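Long-range contacts in putative methyltransferase (Emericella variicolor, PDB 7DMB), which probably transfers methyl groups from S-adenosylmethionine as a trans-acting partner of a polyketide synthase in calbistrin biosynthesis, and binds S-adenosyl-L-homocysteine here: residues R201-G206 and V233-S238; A207-T212 and K246-A251; V278-N283 and F307-E312. One frame throughout, in Å; residues are numbered along the deposited sequence.

Contact 1. Residues R201-G206 and V233-S238. With SAH (S-adenosyl-L-homocysteine), chain C.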
loop_
_atom_site.group_PDB
_atom_site.type_symbol
_atom_site.label_atom_id
_atom_site.label_comp_id
_atom_site.label_asym_id
_atom_site.label_seq_id
_atom_site.Cartn_x
_atom_site.Cartn_y
_atom_site.Cartn_z
ATOM N N ARG A 201 18.646 3.725 -13.362
ATOM C CA ARG A 201 18.180 4.982 -12.784
ATOM C C ARG A 201 16.765 4.745 -12.251
ATOM O O ARG A 201 15.842 4.472 -13.024
ATOM C CB ARG A 201 18.234 6.097 -13.832
ATOM C CG ARG A 201 19.655 6.302 -14.401
ATOM C CD ARG A 201 19.671 7.148 -15.673
ATOM N NE ARG A 201 18.859 6.560 -16.742
ATOM C CZ ARG A 201 18.479 7.210 -17.845
ATOM N NH1 ARG A 201 18.848 8.469 -18.029
ATOM N NH2 ARG A 201 17.724 6.608 -18.766
ATOM N N ILE A 202 16.611 4.791 -10.927
ATOM C CA ILE A 202 15.358 4.447 -10.253
ATOM C C ILE A 202 14.845 5.679 -9.522
ATOM O O ILE A 202 15.625 6.408 -8.895
ATOM C CB ILE A 202 15.494 3.287 -9.236
ATOM C CG1 ILE A 202 15.997 2.011 -9.876
ATOM C CG2 ILE A 202 14.142 2.977 -8.570
ATOM C CD1 ILE A 202 17.391 1.658 -9.414
ATOM N N LEU A 203 13.532 5.901 -9.595
ATOM C CA LEU A 203 12.860 6.907 -8.788
ATOM C C LEU A 203 11.688 6.234 -8.095
ATOM O O LEU A 203 10.912 5.526 -8.745
ATOM C CB LEU A 203 12.377 8.083 -9.641
ATOM C CG LEU A 203 11.802 9.294 -8.892
ATOM C CD1 LEU A 203 12.310 10.601 -9.503
ATOM C CD2 LEU A 203 10.293 9.251 -8.898
ATOM N N GLU A 204 11.548 6.432 -6.788
ATOM C CA GLU A 204 10.368 5.922 -6.082
ATOM C C GLU A 204 9.451 7.079 -5.677
ATOM O O GLU A 204 9.892 8.026 -5.007
ATOM C CB GLU A 204 10.754 5.083 -4.863
ATOM C CG GLU A 204 9.544 4.647 -4.044
ATOM C CD GLU A 204 9.930 3.710 -2.944
ATOM O OE1 GLU A 204 11.148 3.444 -2.813
ATOM O OE2 GLU A 204 9.028 3.240 -2.211
ATOM N N ILE A 205 8.186 7.006 -6.118
ATOM C CA ILE A 205 7.134 7.942 -5.727
ATOM C C ILE A 205 6.657 7.591 -4.323
ATOM O O ILE A 205 6.524 6.410 -3.984
ATOM C CB ILE A 205 5.941 7.884 -6.712
ATOM C CG1 ILE A 205 6.393 8.019 -8.168
ATOM C CG2 ILE A 205 4.874 8.941 -6.357
ATOM C CD1 ILE A 205 6.874 9.381 -8.492
ATOM N N GLY A 206 6.361 8.614 -3.521
ATOM C CA GLY A 206 5.749 8.457 -2.207
ATOM C C GLY A 206 6.332 7.345 -1.357
ATOM O O GLY A 206 5.598 6.537 -0.794
ATOM N N VAL A 233 16.542 7.685 -6.625
ATOM C CA VAL A 233 15.880 8.915 -6.191
ATOM C C VAL A 233 14.690 8.517 -5.316
ATOM O O VAL A 233 13.677 8.014 -5.801
ATOM C CB VAL A 233 15.462 9.790 -7.374
ATOM C CG1 VAL A 233 14.880 11.085 -6.865
ATOM C CG2 VAL A 233 16.673 10.056 -8.313
ATOM N N PHE A 234 14.847 8.711 -4.010
ATOM C CA PHE A 234 13.800 8.506 -3.011
ATOM C C PHE A 234 12.954 9.771 -2.940
ATOM O O PHE A 234 13.469 10.839 -2.590
ATOM C CB PHE A 234 14.465 8.198 -1.666
ATOM C CG PHE A 234 13.515 7.883 -0.516
ATOM C CD1 PHE A 234 13.446 6.601 0.001
ATOM C CD2 PHE A 234 12.761 8.880 0.094
ATOM C CE1 PHE A 234 12.605 6.302 1.077
ATOM C CE2 PHE A 234 11.926 8.595 1.166
ATOM C CZ PHE A 234 11.841 7.304 1.655
ATOM N N THR A 235 11.674 9.681 -3.306
ATOM C CA THR A 235 10.813 10.856 -3.246
ATOM C C THR A 235 9.544 10.564 -2.464
ATOM O O THR A 235 9.114 9.415 -2.304
ATOM C CB THR A 235 10.431 11.419 -4.642
ATOM O OG1 THR A 235 9.517 10.541 -5.320
ATOM C CG2 THR A 235 11.680 11.633 -5.493
ATOM N N ASP A 236 8.966 11.653 -1.967
ATOM C CA ASP A 236 7.660 11.665 -1.333
ATOM C C ASP A 236 7.097 13.052 -1.581
ATOM O O ASP A 236 7.824 13.974 -1.964
ATOM C CB ASP A 236 7.739 11.343 0.177
ATOM C CG ASP A 236 6.383 10.931 0.772
ATOM O OD1 ASP A 236 5.626 11.826 1.210
ATOM O OD2 ASP A 236 6.075 9.718 0.784
ATOM N N ILE A 237 5.789 13.194 -1.394
ATOM C CA ILE A 237 5.242 14.542 -1.418
ATOM C C ILE A 237 5.642 15.316 -0.169
ATOM O O ILE A 237 5.653 16.554 -0.180
ATOM C CB ILE A 237 3.712 14.503 -1.559
ATOM C CG1 ILE A 237 3.187 15.867 -2.026
ATOM C CG2 ILE A 237 3.071 14.055 -0.246
ATOM C CD1 ILE A 237 1.682 15.900 -2.321
ATOM N N SER A 238 5.967 14.608 0.911
ATOM C CA SER A 238 6.269 15.211 2.200
ATOM C C SER A 238 7.745 15.038 2.521
ATOM O O SER A 238 8.204 13.898 2.665
ATOM C CB SER A 238 5.419 14.577 3.296
ATOM O OG SER A 238 5.775 15.114 4.551
HETATM N N SAH C . 5.266 3.869 0.319
HETATM C CA SAH C . 4.682 4.068 1.674
HETATM C CB SAH C . 3.347 3.333 1.834
HETATM C CG SAH C . 2.177 4.097 1.251
HETATM S SD SAH C . 1.729 5.597 2.177
HETATM C C SAH C . 5.675 3.575 2.729
HETATM O O SAH C . 5.802 4.287 3.747
HETATM O OXT SAH C . 6.302 2.518 2.479
HETATM C "C5'" SAH C . 1.541 6.792 0.829
HETATM C "C4'" SAH C . 2.736 7.713 0.713
HETATM O "O4'" SAH C . 2.601 8.506 -0.492
HETATM C "C3'" SAH C . 2.873 8.702 1.873
HETATM O "O3'" SAH C . 4.218 8.706 2.332
HETATM C "C2'" SAH C . 2.436 10.033 1.252
HETATM O "O2'" SAH C . 3.046 11.177 1.810
HETATM C "C1'" SAH C . 2.856 9.858 -0.201
HETATM N N9 SAH C . 2.069 10.673 -1.121
HETATM C C8 SAH C . 0.744 10.996 -0.970
HETATM N N7 SAH C . 0.271 11.731 -1.943
HETATM C C5 SAH C . 1.355 11.920 -2.787
HETATM C C6 SAH C . 1.495 12.621 -4.000
HETATM N N6 SAH C . 0.504 13.291 -4.581
HETATM N N1 SAH C . 2.715 12.609 -4.592
HETATM C C2 SAH C . 3.707 11.934 -3.996
HETATM N N3 SAH C . 3.689 11.239 -2.863
HETATM C C4 SAH C . 2.471 11.269 -2.293
HETATM O O HOH W 1 6.759 11.353 -4.502
#

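Contact 2. Residues A207-T212 and K246-A251. With SAH (S-adenosyl-L-homocysteine), chain C.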
loop_
_atom_site.group_PDB
_atom_site.type_symbol
_atom_site.label_atom_id
_atom_site.label_comp_id
_atom_site.label_asym_id
_atom_site.label_seq_id
_atom_site.Cartn_x
_atom_site.Cartn_y
_atom_site.Cartn_z
ATOM N N ALA A 207 7.660 7.272 -1.308
ATOM C CA ALA A 207 8.344 6.177 -0.634
ATOM C C ALA A 207 8.059 6.153 0.867
ATOM O O ALA A 207 8.165 5.091 1.495
ATOM C CB ALA A 207 9.838 6.297 -0.883
ATOM N N GLY A 208 7.733 7.301 1.438
ATOM C CA GLY A 208 7.231 7.385 2.798
ATOM C C GLY A 208 8.207 6.864 3.824
ATOM O O GLY A 208 9.336 7.343 3.939
ATOM N N THR A 209 7.730 5.882 4.604
ATOM C CA THR A 209 8.527 5.212 5.627
ATOM C C THR A 209 9.604 4.315 5.030
ATOM O O THR A 209 10.510 3.902 5.754
ATOM C CB THR A 209 7.621 4.364 6.529
ATOM O OG1 THR A 209 7.177 3.203 5.805
ATOM C CG2 THR A 209 6.406 5.163 6.980
ATOM N N GLY A 210 9.500 3.973 3.750
ATOM C CA GLY A 210 10.497 3.161 3.093
ATOM C C GLY A 210 10.227 1.679 3.084
ATOM O O GLY A 210 11.152 0.902 2.836
ATOM N N GLY A 211 8.992 1.250 3.335
ATOM C CA GLY A 211 8.723 -0.180 3.399
ATOM C C GLY A 211 9.059 -0.898 2.109
ATOM O O GLY A 211 9.649 -1.979 2.117
ATOM N N THR A 212 8.694 -0.299 0.977
ATOM C CA THR A 212 9.043 -0.894 -0.305
ATOM C C THR A 212 10.478 -0.559 -0.715
ATOM O O THR A 212 11.164 -1.401 -1.308
ATOM C CB THR A 212 8.036 -0.445 -1.364
ATOM O OG1 THR A 212 6.730 -0.886 -0.976
ATOM C CG2 THR A 212 8.389 -1.040 -2.718
ATOM N N LYS A 246 16.895 8.549 5.569
ATOM C CA LYS A 246 18.347 8.632 5.441
ATOM C C LYS A 246 19.046 7.769 6.489
ATOM O O LYS A 246 20.123 7.226 6.217
ATOM C CB LYS A 246 18.809 10.087 5.543
ATOM C CG LYS A 246 18.633 10.911 4.261
ATOM C CD LYS A 246 18.794 12.398 4.554
ATOM C CE LYS A 246 18.997 13.192 3.283
ATOM N NZ LYS A 246 18.624 14.615 3.453
ATOM N N ARG A 247 18.449 7.633 7.684
ATOM C CA ARG A 247 18.942 6.674 8.671
ATOM C C ARG A 247 18.714 5.244 8.196
ATOM O O ARG A 247 19.649 4.431 8.159
ATOM C CB ARG A 247 18.250 6.878 10.030
ATOM C CG ARG A 247 18.662 8.094 10.841
ATOM C CD ARG A 247 17.638 8.342 11.984
ATOM N NE ARG A 247 16.893 9.615 11.885
ATOM C CZ ARG A 247 15.600 9.755 12.186
ATOM N NH1 ARG A 247 14.889 8.705 12.597
ATOM N NH2 ARG A 247 15.000 10.942 12.081
ATOM N N ARG A 248 17.458 4.914 7.849
ATOM C CA ARG A 248 17.114 3.549 7.450
ATOM C C ARG A 248 17.979 3.053 6.293
ATOM O O ARG A 248 18.358 1.876 6.257
ATOM C CB ARG A 248 15.635 3.467 7.077
ATOM C CG ARG A 248 15.225 2.123 6.498
ATOM C CD ARG A 248 13.725 2.004 6.414
ATOM N NE ARG A 248 13.278 0.617 6.365
ATOM C CZ ARG A 248 12.000 0.258 6.382
ATOM N NH1 ARG A 248 11.060 1.187 6.429
ATOM N NH2 ARG A 248 11.668 -1.022 6.350
ATOM N N PHE A 249 18.320 3.935 5.347
ATOM C CA PHE A 249 19.083 3.549 4.162
ATOM C C PHE A 249 20.468 4.175 4.140
ATOM O O PHE A 249 21.028 4.436 3.070
ATOM C CB PHE A 249 18.301 3.890 2.903
ATOM C CG PHE A 249 16.911 3.325 2.925
ATOM C CD1 PHE A 249 16.722 1.954 3.015
ATOM C CD2 PHE A 249 15.799 4.161 2.937
ATOM C CE1 PHE A 249 15.455 1.412 3.065
ATOM C CE2 PHE A 249 14.521 3.627 2.989
ATOM C CZ PHE A 249 14.348 2.249 3.048
ATOM N N GLU A 250 21.044 4.378 5.326
ATOM C CA GLU A 250 22.406 4.882 5.422
ATOM C C GLU A 250 23.409 3.920 4.783
ATOM O O GLU A 250 24.429 4.357 4.246
ATOM C CB GLU A 250 22.731 5.130 6.895
ATOM C CG GLU A 250 24.100 5.681 7.168
ATOM C CD GLU A 250 25.116 4.581 7.309
ATOM O OE1 GLU A 250 24.721 3.483 7.764
ATOM O OE2 GLU A 250 26.289 4.811 6.931
ATOM N N ALA A 251 23.125 2.613 4.799
ATOM C CA ALA A 251 24.070 1.641 4.254
ATOM C C ALA A 251 24.224 1.717 2.736
ATOM O O ALA A 251 25.221 1.208 2.218
ATOM C CB ALA A 251 23.656 0.221 4.641
HETATM N N SAH C . 5.266 3.869 0.319
HETATM C CA SAH C . 4.682 4.068 1.674
HETATM C CB SAH C . 3.347 3.333 1.834
HETATM C CG SAH C . 2.177 4.097 1.251
HETATM S SD SAH C . 1.729 5.597 2.177
HETATM C C SAH C . 5.675 3.575 2.729
HETATM O O SAH C . 5.802 4.287 3.747
HETATM O OXT SAH C . 6.302 2.518 2.479
HETATM C "C5'" SAH C . 1.541 6.792 0.829
HETATM C "C4'" SAH C . 2.736 7.713 0.713
HETATM O "O4'" SAH C . 2.601 8.506 -0.492
HETATM C "C3'" SAH C . 2.873 8.702 1.873
HETATM O "O3'" SAH C . 4.218 8.706 2.332
HETATM C "C2'" SAH C . 2.436 10.033 1.252
HETATM O "O2'" SAH C . 3.046 11.177 1.810
HETATM C "C1'" SAH C . 2.856 9.858 -0.201
HETATM N N9 SAH C . 2.069 10.673 -1.121
HETATM C C8 SAH C . 0.744 10.996 -0.970
HETATM N N7 SAH C . 0.271 11.731 -1.943
HETATM C C5 SAH C . 1.355 11.920 -2.787
HETATM C C6 SAH C . 1.495 12.621 -4.000
HETATM N N6 SAH C . 0.504 13.291 -4.581
HETATM N N1 SAH C . 2.715 12.609 -4.592
HETATM C C2 SAH C . 3.707 11.934 -3.996
HETATM N N3 SAH C . 3.689 11.239 -2.863
HETATM C C4 SAH C . 2.471 11.269 -2.293
HETATM O O HOH W 2 7.933 0.759 6.195
#

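Contact 3. Residues V278-N283 and F307-E312. With SAH (S-adenosyl-L-homocysteine), chain C.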
loop_
_atom_site.group_PDB
_atom_site.type_symbol
_atom_site.label_atom_id
_atom_site.label_comp_id
_atom_site.label_asym_id
_atom_site.label_seq_id
_atom_site.Cartn_x
_atom_site.Cartn_y
_atom_site.Cartn_z
ATOM N N VAL A 278 13.208 2.964 -14.252
ATOM C CA VAL A 278 12.169 2.321 -13.456
ATOM C C VAL A 278 11.638 3.349 -12.468
ATOM O O VAL A 278 12.416 4.016 -11.772
ATOM C CB VAL A 278 12.680 1.064 -12.713
ATOM C CG1 VAL A 278 11.537 0.382 -11.950
ATOM C CG2 VAL A 278 13.314 0.070 -13.694
ATOM N N VAL A 279 10.318 3.491 -12.416
ATOM C CA VAL A 279 9.653 4.261 -11.368
ATOM C C VAL A 279 8.950 3.268 -10.454
ATOM O O VAL A 279 8.211 2.398 -10.933
ATOM C CB VAL A 279 8.658 5.289 -11.945
ATOM C CG1 VAL A 279 7.746 5.835 -10.856
ATOM C CG2 VAL A 279 9.406 6.428 -12.633
ATOM N N ILE A 280 9.204 3.379 -9.149
ATOM C CA ILE A 280 8.588 2.524 -8.137
ATOM C C ILE A 280 7.501 3.318 -7.414
ATOM O O ILE A 280 7.701 4.494 -7.077
ATOM C CB ILE A 280 9.627 1.999 -7.123
ATOM C CG1 ILE A 280 10.876 1.413 -7.816
ATOM C CG2 ILE A 280 8.993 0.999 -6.147
ATOM C CD1 ILE A 280 10.675 0.041 -8.333
ATOM N N ALA A 281 6.357 2.671 -7.152
ATOM C CA ALA A 281 5.304 3.295 -6.349
ATOM C C ALA A 281 4.512 2.234 -5.588
ATOM O O ALA A 281 3.925 1.334 -6.204
ATOM C CB ALA A 281 4.382 4.131 -7.240
ATOM N N SER A 282 4.479 2.342 -4.252
ATOM C CA SER A 282 3.739 1.381 -3.437
ATOM C C SER A 282 2.688 2.149 -2.645
ATOM O O SER A 282 3.009 2.889 -1.706
ATOM C CB SER A 282 4.663 0.589 -2.522
ATOM O OG SER A 282 3.948 -0.235 -1.613
ATOM N N ASN A 283 1.442 1.988 -3.075
ATOM C CA ASN A 283 0.270 2.444 -2.346
ATOM C C ASN A 283 0.306 3.956 -2.132
ATOM O O ASN A 283 -0.112 4.472 -1.096
ATOM C CB ASN A 283 0.120 1.657 -1.044
ATOM C CG ASN A 283 -0.530 0.296 -1.285
ATOM O OD1 ASN A 283 -1.635 0.221 -1.839
ATOM N ND2 ASN A 283 0.182 -0.781 -0.942
ATOM N N PHE A 307 9.835 1.516 -17.224
ATOM C CA PHE A 307 8.787 0.733 -16.582
ATOM C C PHE A 307 8.303 1.424 -15.320
ATOM O O PHE A 307 9.095 2.008 -14.567
ATOM C CB PHE A 307 9.272 -0.683 -16.188
ATOM C CG PHE A 307 9.262 -1.681 -17.316
ATOM C CD1 PHE A 307 8.140 -2.460 -17.573
ATOM C CD2 PHE A 307 10.386 -1.853 -18.116
ATOM C CE1 PHE A 307 8.141 -3.384 -18.598
ATOM C CE2 PHE A 307 10.383 -2.768 -19.149
ATOM C CZ PHE A 307 9.276 -3.537 -19.387
ATOM N N LEU A 308 6.996 1.336 -15.090
ATOM C CA LEU A 308 6.406 1.609 -13.788
ATOM C C LEU A 308 6.180 0.281 -13.074
ATOM O O LEU A 308 5.534 -0.620 -13.622
ATOM C CB LEU A 308 5.085 2.366 -13.932
ATOM C CG LEU A 308 4.204 2.358 -12.676
ATOM C CD1 LEU A 308 4.886 3.080 -11.508
ATOM C CD2 LEU A 308 2.863 2.969 -13.001
ATOM N N PHE A 309 6.726 0.145 -11.871
ATOM C CA PHE A 309 6.360 -0.956 -10.994
ATOM C C PHE A 309 5.489 -0.383 -9.890
ATOM O O PHE A 309 5.945 0.453 -9.098
ATOM C CB PHE A 309 7.572 -1.688 -10.420
ATOM C CG PHE A 309 7.212 -2.656 -9.336
ATOM C CD1 PHE A 309 6.529 -3.821 -9.631
ATOM C CD2 PHE A 309 7.492 -2.371 -8.016
ATOM C CE1 PHE A 309 6.160 -4.697 -8.627
ATOM C CE2 PHE A 309 7.140 -3.248 -7.023
ATOM C CZ PHE A 309 6.459 -4.407 -7.330
ATOM N N ASN A 310 4.236 -0.823 -9.855
ATOM C CA ASN A 310 3.191 -0.207 -9.041
ATOM C C ASN A 310 2.583 -1.272 -8.128
ATOM O O ASN A 310 1.921 -2.205 -8.596
ATOM C CB ASN A 310 2.137 0.437 -9.945
ATOM C CG ASN A 310 1.115 1.272 -9.183
ATOM O OD1 ASN A 310 1.398 1.842 -8.130
ATOM N ND2 ASN A 310 -0.084 1.355 -9.736
ATOM N N GLN A 311 2.833 -1.151 -6.832
ATOM C CA GLN A 311 2.270 -2.054 -5.835
ATOM C C GLN A 311 1.051 -1.373 -5.227
ATOM O O GLN A 311 1.179 -0.291 -4.639
ATOM C CB GLN A 311 3.315 -2.371 -4.764
ATOM C CG GLN A 311 2.986 -3.527 -3.816
ATOM C CD GLN A 311 4.126 -3.798 -2.851
ATOM O OE1 GLN A 311 4.485 -2.942 -2.030
ATOM N NE2 GLN A 311 4.721 -4.985 -2.956
ATOM N N GLU A 312 -0.125 -1.993 -5.360
ATOM C CA GLU A 312 -1.358 -1.282 -5.024
ATOM C C GLU A 312 -2.417 -2.200 -4.421
ATOM O O GLU A 312 -2.779 -3.226 -5.001
ATOM C CB GLU A 312 -1.924 -0.578 -6.262
ATOM C CG GLU A 312 -1.393 0.844 -6.478
ATOM C CD GLU A 312 -1.974 1.837 -5.473
ATOM O OE1 GLU A 312 -3.034 1.521 -4.857
ATOM O OE2 GLU A 312 -1.397 2.937 -5.316
HETATM N N SAH C . 5.266 3.869 0.319
HETATM C CA SAH C . 4.682 4.068 1.674
HETATM C CB SAH C . 3.347 3.333 1.834
HETATM C CG SAH C . 2.177 4.097 1.251
HETATM S SD SAH C . 1.729 5.597 2.177
HETATM C C SAH C . 5.675 3.575 2.729
HETATM O O SAH C . 5.802 4.287 3.747
HETATM O OXT SAH C . 6.302 2.518 2.479
HETATM C "C5'" SAH C . 1.541 6.792 0.829
HETATM C "C4'" SAH C . 2.736 7.713 0.713
HETATM O "O4'" SAH C . 2.601 8.506 -0.492
HETATM C "C3'" SAH C . 2.873 8.702 1.873
HETATM O "O3'" SAH C . 4.218 8.706 2.332
HETATM C "C2'" SAH C . 2.436 10.033 1.252
HETATM O "O2'" SAH C . 3.046 11.177 1.810
HETATM C "C1'" SAH C . 2.856 9.858 -0.201
HETATM N N9 SAH C . 2.069 10.673 -1.121
HETATM C C8 SAH C . 0.744 10.996 -0.970
HETATM N N7 SAH C . 0.271 11.731 -1.943
HETATM C C5 SAH C . 1.355 11.920 -2.787
HETATM C C6 SAH C . 1.495 12.621 -4.000
HETATM N N6 SAH C . 0.504 13.291 -4.581
HETATM N N1 SAH C . 2.715 12.609 -4.592
HETATM C C2 SAH C . 3.707 11.934 -3.996
HETATM N N3 SAH C . 3.689 11.239 -2.863
HETATM C C4 SAH C . 2.471 11.269 -2.293
#

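Contact 1. Residues R201-G206 and V233-S238
Leu203 and Glu204 pair in parallel register with Val233 and Phe234, the two strands running 16° apart at 4.8 Å between axes, with Val233 N donating to Ile202 O and Glu204 N to Val233 O. On one face of the sheet Leu203 lays its CD1 branch obliquely against CG1 of Val233, at 3.7 Å. The strand bonding continues from Thr235 N to Glu204 O at 3.0 Å, and the hydroxyl of Thr235, with OG1 held between its backbone N and carbonyl carbon (chi1 71°), adds a second bond, OG1 lying 2.6 Å from Glu204 O. A water bridges the strand ends, accepting from Gly206 N and donating to Thr235 OG1. Beyond it the carboxylate of Asp236 meets both ribose hydroxyls of S-adenosyl-L-homocysteine, O2' at 2.7 Å from OD1 and O3' at 2.6 Å from OD2, and OD1 also accepts from Ser238 N in an Asx turn. Gly206 O receives the ligand amine. This is the first beta-alpha-beta unit of a Rossmann-like methyltransferase, and the paired carboxylate-diol bonds should hold the ribose in place and limit its rotation.

Contact 2. Residues A207-T212 and K246-A251
Thr209 O and Gly210 meet the side chains of Arg248 and Phe249 where the glycine-rich loop of the Rossmann-like fold, whose glycines are consistent with a GxGxxG-type pattern, passes the end of helix 242-248. Ala207 O accepts from Gly210 N, closing a type II' turn. Gly208 follows with positive phi, and its CA lies 3.3 Å from the ribose O3' of S-adenosyl-L-homocysteine. Thr209 then faces two ways. Its N and OG1 both donate to the ligand carboxylate oxygen O, at 2.6 Å from Thr209 N and 2.7 Å from Thr209 OG1, whereas its carbonyl turns to the helix and accepts from Arg248 NH1. That bond of 2.9 Å is bent, with 136° at the hydrogen, and the donor sits above the carbonyl plane. Arg248 gets there with CG anti to its backbone N (chi1 173°) and an extended chain, and a salt bridge from NH2 to Asp178 holds the far end of the guanidinium. Gly210 O sits over one guanidinium face, offset toward the rim, and near the plane of the Phe249 ring at its edge; the backbone angles here suit glycine. At Gly211, near the start of helix 211-220, N donates to the ligand's OXT at 3.1 Å. A water in the guanidinium plane completes the link, donating to Thr209 OG1 and accepting from Arg248 NH1 at 3.2 Å.

Contact 3. Residues V278-N283 and F307-E312
Val279 and Ala281 alternate with Phe309 and Gln311 in an unbroken run of parallel backbone bonds, from Val279 N to Phe307 O through to Asn283 N and Gln311 O, the strands only 4° apart and 4.7 Å between axes. Packing is close in the middle. On one face Leu308 sends CD1 over Val279, 3.4 Å from Val279 O and 4.0 Å from Val279 CG1; on the other Ile280 CD1 touches CD2 of Phe309 at 4.0 Å. No side faces solvent, but the Phe307 end is looser: its ring turns from the partner strand to meet His362 edge-to-face. Toward the ligand the contact turns polar. A chi1 of 173° swings Ser282 OG away from its own N to donate to Gln311 OE1 at 2.8 Å, in the carbonyl plane and on a lone pair, while Asn377 holds Gln311 NE2. Asn283 and Glu312 run antiparallel alongside each other, Asn283 OD1 accepting from Leu313 N and the carboxylate hydrogen-bonded to His286. Ser282 O accepts from the amine of S-adenosyl-L-homocysteine at 3.2 Å. In the sheet, strand 276-282 also neighbours strand 200-205, and strand 306-313 is flanked by antiparallel strand 375-382, with helix 346-355 against Leu308 and Asn310.

Contacts 1 and 3 are neighbouring pairings of one central sheet, joined by backbone bonds between strands 200-205 and 276-282, whereas contact 2 lies off the sheet, where a loop meets the end of a helix. The touching residues of contacts 1 and 3 are all buried, and both rest on regular strand bonds and apolar packing, each turning polar toward the ligand; contact 2, with Thr209 and Arg248 partly exposed, relies on a charged side chain, a carbonyl and water. The chain passes directly from contact 1 into contact 2 at Gly206, and Thr212 reaches Ser282 of contact 3. All three touch S-adenosyl-L-homocysteine: contact 1 at adenine, ribose and amine, contact 2 chiefly at the carboxylate, contact 3 at the amine and adjoining side chain.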